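Local coordinates for protein putative polyketide synthase (Brevibacillus brevis, PDB 5HU7) that probably catalyses dehydration of beta-hydroxyacyl intermediates bound to an acyl carrier protein, as the dehydratase domain of a trans-acyltransferase polyketide synthase, at residues L15-T20 with S30-Q35; I11-L16 with Y55-R60. All coordinates share one frame; numbering follows the deposited sequence.

Interaction 1. Residues L15-T20 with S30-Q35; sequences LLHKNT and SSFTGQ
His-17 and Ser-30 lie where the first two strands of the chain part company, their CA atoms 4.9 Å apart. Strand 18-19 pairs antiparallel with strand 26-32, Lys-18 hydrogen-bonding with Ser-29, but before Lys-18 the chain is a loop, and there the Ser-30 side chain takes over the bonding. Backbone bonds of Ser-30 with Val-97 and of Phe-32 with Val-95 tie the second segment to strand 95-105, its other neighbour in the sheet.

The hydroxyl of Ser-30 grips two backbone groups at once. With OG anti to the carbonyl carbon (chi1 -57°), it donates to Leu-15 O over 2.7 Å, coming from above the carbonyl plane. It also accepts from the backbone N of His-17, 3.0 Å from OG, with an N-H...O angle of 151°. Serine suits this position: its hydroxyl can donate one hydrogen bond and accept another, and it is short enough to bring OG between Leu-15 O and His-17 N, against Leu-16 CA.

His-17 lays its imidazole over the same serine. Ser-30 CB sits 3.8 Å from the ring centroid, almost on the ring normal, a CH-pi contact. At the ring edge CE1 comes within 3.4 Å of Ser-31 O. A flat ring with polar nitrogens fits here, its face taking Ser-30 CB while NE2 hydrogen-bonds to Pro-14 O.

Phe-32 brings a broad apolar ring that reaches both His-17 and Leu-15. Its CE1 lies 3.8 Å from His-17 NE2, the rings steeply inclined at 75°. Its CZ points edge-on to Leu-15 O at 3.7 Å, and CE1 also meets Leu-15 CD2 at 4.0 Å.

The serine hydroxyl thus bonds two backbone groups of the loop, beyond the Lys-18 and Ser-29 pairing, and fixes the loop against the strand beside the apolar Leu-15 and Phe-32 side chains.

Interaction 2. Residues I11-L16 with Y55-R60; sequences ILHPLL and YLEMAR
Glu-57 reaches from the helix to His-13 in the loop, its CG anti to the backbone N (chi1 -175°) and its chain bent at chi2. His-13 NE2 donates to Glu-57 OE2 over 2.9 Å, using the anti lone pair of that oxygen. Imidazole and carboxylate are nearly coplanar, 15° apart, yet the bond is bent and OE2 stands somewhat out of the ring plane. The other ring nitrogen is engaged as well: His-13 ND1 accepts from Leu-15 N at 2.9 Å, inside the type I turn from His-13 to Leu-16. Histidine suits this place because it can bond at both ends, bracing its own turn and the helix together. Glu-57 OE1 accepts from the backbone N of Val-207 and of Phe-208, while the aliphatic CG lies 4.0 Å from Leu-15 CD1.

Met-58, next in sequence, offers a slender, flexible chain to the turn. Its CG lies 3.7 Å from Leu-15 O and packs against Leu-15 CB; CD2 of Leu-16 lies 4.1 Å from the same CG. The two leucines thus lay apolar branches on the helix beside the polar pair.

Arg-60, one helical turn after Glu-57, completes the network. Its NH2 donates to Glu-57 OE2 in a salt bridge of 2.8 Å, nearly straight at 165°, and NE adds weaker bonds to the carboxylate. OE2 therefore accepts from both histidine and arginine, an arrangement likely to stabilise the buried negative charge.

The arrangement, a loop turn pinned to helix 52-65 by a His-carboxylate hydrogen bond and by Leu-15 and Leu-16 packing on Met-58, fits the N-terminal hotdog of the double-hotdog dehydratase fold, in which a central helix is wrapped by an antiparallel sheet.

The two contacts lie side by side, their centres about 8 Å apart, and both start from the N-terminal loop, sharing Leu-15 and Leu-16. Along the chain that loop comes first, then strand 26-32, then helix 52-65, so one short piece of chain meets the strand in interaction 1 and the helix in interaction 2. The second segments also touch each other directly: Phe-32 CE2 packs 3.7 Å from Met-58 CE. On the loop side, Ile-11 CG2 lies 3.6 Å from His-17 CD2. Together the contacts place the first ordered part of this hotdog-type dehydratase between helix 52-65 and hairpin 18-19/26-32, whose Asn-19 hydrogen-bonds to Ser-21 of the second subunit.

Interaction 1. Residues L15-T20 with S30-Q35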
ATOM      1  N   LEU A  15      11.040   4.635  -5.627  1.00 68.30           N
ATOM      2  CA  LEU A  15      10.487   5.930  -5.284  1.00 67.14           C
ATOM      3  C   LEU A  15       9.112   5.865  -4.648  1.00 70.17           C
ATOM      4  O   LEU A  15       8.649   6.909  -4.230  1.00 70.22           O
ATOM      5  CB  LEU A  15      10.475   6.818  -6.531  1.00 65.71           C
ATOM      6  CG  LEU A  15      11.837   7.095  -7.168  1.00 70.09           C
ATOM      7  CD1 LEU A  15      11.713   8.094  -8.276  1.00 68.35           C
ATOM      8  CD2 LEU A  15      12.816   7.618  -6.147  1.00 74.55           C
ATOM      9  N   LEU A  16       8.449   4.690  -4.590  1.00 66.73           N
ATOM     10  CA  LEU A  16       7.117   4.529  -3.956  1.00 66.73           C
ATOM     11  C   LEU A  16       7.279   3.477  -2.927  1.00 72.60           C
ATOM     12  O   LEU A  16       7.236   2.307  -3.275  1.00 74.34           O
ATOM     13  CB  LEU A  16       6.045   3.987  -4.900  1.00 66.28           C
ATOM     14  CG  LEU A  16       5.355   4.829  -5.871  1.00 68.01           C
ATOM     15  CD1 LEU A  16       4.153   4.096  -6.338  1.00 68.10           C
ATOM     16  CD2 LEU A  16       4.964   6.184  -5.287  1.00 68.72           C
ATOM     17  N   HIS A  17       7.407   3.840  -1.680  1.00 70.28           N
ATOM     18  CA  HIS A  17       7.669   2.832  -0.661  1.00 72.98           C
ATOM     19  C   HIS A  17       6.414   2.126  -0.185  1.00 76.38           C
ATOM     20  O   HIS A  17       6.425   0.905  -0.035  1.00 79.40           O
ATOM     21  CB  HIS A  17       8.469   3.457   0.495  1.00 73.99           C
ATOM     22  CG  HIS A  17       9.743   4.087   0.023  1.00 75.58           C
ATOM     23  ND1 HIS A  17      10.479   4.927   0.834  1.00 77.49           N
ATOM     24  CD2 HIS A  17      10.388   3.949  -1.160  1.00 75.67           C
ATOM     25  CE1 HIS A  17      11.520   5.299   0.107  1.00 75.69           C
ATOM     26  NE2 HIS A  17      11.472   4.774  -1.117  1.00 74.69           N
ATOM     27  N   LYS A  18       5.327   2.861   0.006  1.00 69.87           N
ATOM     28  CA  LYS A  18       4.095   2.268   0.524  1.00 70.71           C
ATOM     29  C   LYS A  18       2.855   2.890  -0.015  1.00 70.70           C
ATOM     30  O   LYS A  18       2.822   4.080  -0.279  1.00 66.97           O
ATOM     31  CB  LYS A  18       4.021   2.415   2.072  1.00 74.83           C
ATOM     32  CG  LYS A  18       4.911   1.482   2.874  1.00 88.43           C
ATOM     33  CD  LYS A  18       4.505   0.005   2.702  1.00103.70           C
ATOM     34  CE  LYS A  18       5.091  -0.922   3.745  1.00114.40           C
ATOM     35  NZ  LYS A  18       6.569  -1.021   3.649  1.00117.20           N
ATOM     36  N   ASN A  19       1.780   2.109   0.002  1.00 68.99           N
ATOM     37  CA  ASN A  19       0.462   2.566  -0.369  1.00 67.18           C
ATOM     38  C   ASN A  19      -0.141   3.001   0.950  1.00 70.53           C
ATOM     39  O   ASN A  19      -0.288   2.172   1.834  1.00 71.39           O
ATOM     40  CB  ASN A  19      -0.340   1.443  -0.992  1.00 66.86           C
ATOM     41  CG  ASN A  19      -1.701   1.877  -1.447  1.00 74.12           C
ATOM     42  OD1 ASN A  19      -2.294   2.787  -0.886  1.00 72.22           O
ATOM     43  ND2 ASN A  19      -2.222   1.252  -2.468  1.00 63.41           N
ATOM     44  N   THR A  20      -0.457   4.293   1.101  1.00 66.82           N
ATOM     45  CA  THR A  20      -1.033   4.812   2.340  1.00 68.85           C
ATOM     46  C   THR A  20      -2.425   5.392   2.087  1.00 74.38           C
ATOM     47  O   THR A  20      -2.846   6.322   2.779  1.00 75.35           O
ATOM     48  CB  THR A  20      -0.107   5.857   2.963  1.00 70.31           C
ATOM     49  OG1 THR A  20       0.001   6.965   2.061  1.00 59.77           O
ATOM     50  CG2 THR A  20       1.219   5.297   3.324  1.00 62.77           C
ATOM     51  N   SER A  30       6.576   7.895   0.578  1.00 62.83           N
ATOM     52  CA  SER A  30       7.990   7.517   0.611  1.00 64.24           C
ATOM     53  C   SER A  30       8.717   8.438   1.562  1.00 71.99           C
ATOM     54  O   SER A  30       8.355   9.605   1.680  1.00 70.93           O
ATOM     55  CB  SER A  30       8.592   7.646  -0.777  1.00 63.95           C
ATOM     56  OG  SER A  30       7.866   6.840  -1.682  1.00 70.34           O
ATOM     57  N   SER A  31       9.743   7.927   2.237  1.00 73.99           N
ATOM     58  CA  SER A  31      10.583   8.720   3.145  1.00 74.67           C
ATOM     59  C   SER A  31      11.986   8.696   2.581  1.00 75.66           C
ATOM     60  O   SER A  31      12.520   7.616   2.370  1.00 75.50           O
ATOM     61  CB  SER A  31      10.520   8.175   4.571  1.00 81.76           C
ATOM     62  OG  SER A  31       9.217   8.311   5.112  1.00101.01           O
ATOM     63  N   PHE A  32      12.547   9.866   2.268  1.00 72.38           N
ATOM     64  CA  PHE A  32      13.869   9.981   1.640  1.00 73.22           C
ATOM     65  C   PHE A  32      14.867  10.671   2.528  1.00 80.69           C
ATOM     66  O   PHE A  32      14.538  11.663   3.179  1.00 80.87           O
ATOM     67  CB  PHE A  32      13.783  10.757   0.317  1.00 72.25           C
ATOM     68  CG  PHE A  32      12.895  10.130  -0.732  1.00 73.06           C
ATOM     69  CD1 PHE A  32      13.179   8.873  -1.246  1.00 78.17           C
ATOM     70  CD2 PHE A  32      11.820  10.823  -1.255  1.00 73.19           C
ATOM     71  CE1 PHE A  32      12.374   8.310  -2.237  1.00 77.54           C
ATOM     72  CE2 PHE A  32      11.007  10.248  -2.222  1.00 74.91           C
ATOM     73  CZ  PHE A  32      11.291   8.997  -2.709  1.00 73.82           C
ATOM     74  N   THR A  33      16.083  10.117   2.562  1.00 79.89           N
ATOM     75  CA  THR A  33      17.230  10.605   3.313  1.00 80.84           C
ATOM     76  C   THR A  33      18.225  11.352   2.416  1.00 83.51           C
ATOM     77  O   THR A  33      19.008  12.109   2.934  1.00 82.63           O
ATOM     78  CB  THR A  33      17.990   9.421   3.981  1.00 84.20           C
ATOM     79  OG1 THR A  33      18.639   8.599   2.992  1.00 80.95           O
ATOM     80  CG2 THR A  33      17.109   8.593   4.891  1.00 82.99           C
ATOM     81  N   GLY A  34      18.232  11.089   1.110  1.00 80.23           N
ATOM     82  CA  GLY A  34      19.213  11.652   0.197  1.00 79.14           C
ATOM     83  C   GLY A  34      20.203  10.590  -0.239  1.00 85.32           C
ATOM     84  O   GLY A  34      20.988  10.832  -1.151  1.00 86.39           O
ATOM     85  N   GLN A  35      20.185   9.402   0.397  1.00 83.05           N
ATOM     86  CA  GLN A  35      21.071   8.297   0.049  1.00 84.77           C
ATOM     87  C   GLN A  35      20.429   7.301  -0.922  1.00 89.00           C
ATOM     88  O   GLN A  35      21.127   6.401  -1.380  1.00 91.21           O
ATOM     89  CB  GLN A  35      21.490   7.542   1.329  1.00 89.50           C
ATOM     90  CG  GLN A  35      22.321   8.360   2.318  1.00 98.02           C
ATOM     91  CD  GLN A  35      23.636   8.788   1.715  1.00122.97           C
ATOM     92  OE1 GLN A  35      23.824   9.957   1.367  1.00118.00           O
ATOM     93  NE2 GLN A  35      24.557   7.839   1.515  1.00117.86           N
TER

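Interaction 2. Residues I11-L16 with Y55-R60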
ATOM      1  N   ILE A  11       8.960  -2.874  -0.261  1.00102.99           N
ATOM      2  CA  ILE A  11       8.904  -1.587  -0.990  1.00 96.46           C
ATOM      3  C   ILE A  11       8.318  -1.826  -2.393  1.00 92.73           C
ATOM      4  O   ILE A  11       8.770  -2.729  -3.093  1.00 94.65           O
ATOM      5  CB  ILE A  11      10.342  -0.965  -0.978  1.00 99.02           C
ATOM      6  CG1 ILE A  11      10.819  -0.804   0.487  1.00100.09           C
ATOM      7  CG2 ILE A  11      10.457   0.351  -1.756  1.00 97.38           C
ATOM      8  CD1 ILE A  11       9.927   0.086   1.382  1.00116.20           C
ATOM      9  N   LEU A  12       7.320  -1.023  -2.811  1.00 81.07           N
ATOM     10  CA  LEU A  12       6.681  -1.222  -4.118  1.00 77.48           C
ATOM     11  C   LEU A  12       7.606  -0.862  -5.276  1.00 81.05           C
ATOM     12  O   LEU A  12       7.604  -1.527  -6.310  1.00 82.28           O
ATOM     13  CB  LEU A  12       5.385  -0.392  -4.250  1.00 74.09           C
ATOM     14  CG  LEU A  12       4.301  -0.588  -3.186  1.00 77.62           C
ATOM     15  CD1 LEU A  12       3.251   0.497  -3.277  1.00 74.49           C
ATOM     16  CD2 LEU A  12       3.663  -1.947  -3.304  1.00 77.51           C
ATOM     17  N   HIS A  13       8.367   0.218  -5.118  1.00 75.03           N
ATOM     18  CA  HIS A  13       9.231   0.746  -6.154  1.00 71.34           C
ATOM     19  C   HIS A  13      10.304   1.619  -5.470  1.00 74.78           C
ATOM     20  O   HIS A  13      10.027   2.148  -4.389  1.00 73.80           O
ATOM     21  CB  HIS A  13       8.319   1.569  -7.091  1.00 68.44           C
ATOM     22  CG  HIS A  13       8.998   2.343  -8.172  1.00 67.90           C
ATOM     23  ND1 HIS A  13       9.591   3.574  -7.915  1.00 66.88           N
ATOM     24  CD2 HIS A  13       9.126   2.061  -9.483  1.00 67.52           C
ATOM     25  CE1 HIS A  13      10.082   3.980  -9.072  1.00 64.70           C
ATOM     26  NE2 HIS A  13       9.841   3.094 -10.044  1.00 65.53           N
ATOM     27  N   PRO A  14      11.510   1.833  -6.055  1.00 72.58           N
ATOM     28  CA  PRO A  14      12.511   2.687  -5.379  1.00 71.93           C
ATOM     29  C   PRO A  14      11.999   4.058  -4.909  1.00 71.46           C
ATOM     30  O   PRO A  14      12.432   4.560  -3.881  1.00 68.79           O
ATOM     31  CB  PRO A  14      13.604   2.829  -6.449  1.00 73.52           C
ATOM     32  CG  PRO A  14      13.512   1.575  -7.216  1.00 78.93           C
ATOM     33  CD  PRO A  14      12.050   1.300  -7.325  1.00 73.96           C
ATOM     34  N   LEU A  15      11.040   4.635  -5.627  1.00 68.30           N
ATOM     35  CA  LEU A  15      10.487   5.930  -5.284  1.00 67.14           C
ATOM     36  C   LEU A  15       9.112   5.865  -4.648  1.00 70.17           C
ATOM     37  O   LEU A  15       8.649   6.909  -4.230  1.00 70.22           O
ATOM     38  CB  LEU A  15      10.475   6.818  -6.531  1.00 65.71           C
ATOM     39  CG  LEU A  15      11.837   7.095  -7.168  1.00 70.09           C
ATOM     40  CD1 LEU A  15      11.713   8.094  -8.276  1.00 68.35           C
ATOM     41  CD2 LEU A  15      12.816   7.618  -6.147  1.00 74.55           C
ATOM     42  N   LEU A  16       8.449   4.690  -4.590  1.00 66.73           N
ATOM     43  CA  LEU A  16       7.117   4.529  -3.956  1.00 66.73           C
ATOM     44  C   LEU A  16       7.279   3.477  -2.927  1.00 72.60           C
ATOM     45  O   LEU A  16       7.236   2.307  -3.275  1.00 74.34           O
ATOM     46  CB  LEU A  16       6.045   3.987  -4.900  1.00 66.28           C
ATOM     47  CG  LEU A  16       5.355   4.829  -5.871  1.00 68.01           C
ATOM     48  CD1 LEU A  16       4.153   4.096  -6.338  1.00 68.10           C
ATOM     49  CD2 LEU A  16       4.964   6.184  -5.287  1.00 68.72           C
ATOM     50  N   TYR A  55      10.687  13.052 -10.359  1.00 56.77           N
ATOM     51  CA  TYR A  55       9.288  13.450 -10.274  1.00 55.08           C
ATOM     52  C   TYR A  55       8.443  12.703 -11.297  1.00 58.99           C
ATOM     53  O   TYR A  55       7.311  12.341 -10.997  1.00 62.28           O
ATOM     54  CB  TYR A  55       9.140  14.955 -10.550  1.00 54.10           C
ATOM     55  CG  TYR A  55       9.716  15.864  -9.490  1.00 52.85           C
ATOM     56  CD1 TYR A  55       9.026  16.107  -8.300  1.00 54.28           C
ATOM     57  CD2 TYR A  55      10.875  16.583  -9.726  1.00 53.90           C
ATOM     58  CE1 TYR A  55       9.487  17.053  -7.377  1.00 53.96           C
ATOM     59  CE2 TYR A  55      11.358  17.506  -8.802  1.00 55.40           C
ATOM     60  CZ  TYR A  55      10.639  17.767  -7.649  1.00 58.83           C
ATOM     61  OH  TYR A  55      11.089  18.696  -6.758  1.00 66.43           O
ATOM     62  N   LEU A  56       8.980  12.479 -12.504  1.00 52.71           N
ATOM     63  CA  LEU A  56       8.257  11.791 -13.566  1.00 53.16           C
ATOM     64  C   LEU A  56       8.152  10.316 -13.311  1.00 56.56           C
ATOM     65  O   LEU A  56       7.100   9.713 -13.520  1.00 57.01           O
ATOM     66  CB  LEU A  56       8.942  12.034 -14.895  1.00 55.04           C
ATOM     67  CG  LEU A  56       9.105  13.505 -15.332  1.00 58.89           C
ATOM     68  CD1 LEU A  56       9.946  13.569 -16.595  1.00 59.79           C
ATOM     69  CD2 LEU A  56       7.785  14.158 -15.542  1.00 56.80           C
ATOM     70  N   GLU A  57       9.257   9.729 -12.892  1.00 55.63           N
ATOM     71  CA  GLU A  57       9.366   8.308 -12.528  1.00 57.22           C
ATOM     72  C   GLU A  57       8.446   7.949 -11.332  1.00 59.83           C
ATOM     73  O   GLU A  57       7.758   6.937 -11.389  1.00 57.73           O
ATOM     74  CB  GLU A  57      10.832   7.973 -12.213  1.00 59.26           C
ATOM     75  CG  GLU A  57      11.136   6.523 -11.939  1.00 66.96           C
ATOM     76  CD  GLU A  57      10.642   5.539 -12.973  1.00 77.12           C
ATOM     77  OE1 GLU A  57      10.716   5.867 -14.172  1.00 83.54           O
ATOM     78  OE2 GLU A  57      10.149   4.452 -12.594  1.00 78.18           O
ATOM     79  N   MET A  58       8.409   8.804 -10.291  1.00 59.49           N
ATOM     80  CA  MET A  58       7.543   8.621  -9.116  1.00 61.31           C
ATOM     81  C   MET A  58       6.058   8.682  -9.513  1.00 62.32           C
ATOM     82  O   MET A  58       5.284   7.821  -9.136  1.00 60.83           O
ATOM     83  CB  MET A  58       7.843   9.669  -8.032  1.00 64.81           C
ATOM     84  CG  MET A  58       7.311   9.288  -6.678  1.00 72.62           C
ATOM     85  SD  MET A  58       7.356  10.585  -5.408  1.00 79.27           S
ATOM     86  CE  MET A  58       8.956  10.834  -5.263  1.00 76.29           C
ATOM     87  N   ALA A  59       5.676   9.694 -10.286  1.00 57.62           N
ATOM     88  CA  ALA A  59       4.307   9.873 -10.779  1.00 55.92           C
ATOM     89  C   ALA A  59       3.852   8.706 -11.649  1.00 58.77           C
ATOM     90  O   ALA A  59       2.714   8.249 -11.523  1.00 59.89           O
ATOM     91  CB  ALA A  59       4.234  11.149 -11.580  1.00 55.36           C
ATOM     92  N   ARG A  60       4.744   8.211 -12.508  1.00 53.77           N
ATOM     93  CA  ARG A  60       4.465   7.082 -13.390  1.00 55.07           C
ATOM     94  C   ARG A  60       4.273   5.807 -12.592  1.00 63.43           C
ATOM     95  O   ARG A  60       3.397   5.015 -12.905  1.00 66.92           O
ATOM     96  CB  ARG A  60       5.648   6.912 -14.353  1.00 55.86           C
ATOM     97  CG  ARG A  60       5.459   5.834 -15.397  1.00 60.54           C
ATOM     98  CD  ARG A  60       6.787   5.328 -15.848  1.00 69.87           C
ATOM     99  NE  ARG A  60       7.517   4.631 -14.773  1.00 80.89           N
ATOM    100  CZ  ARG A  60       7.321   3.370 -14.386  1.00 92.63           C
ATOM    101  NH1 ARG A  60       6.392   2.622 -14.977  1.00 86.13           N
ATOM    102  NH2 ARG A  60       8.057   2.845 -13.411  1.00 75.14           N
TER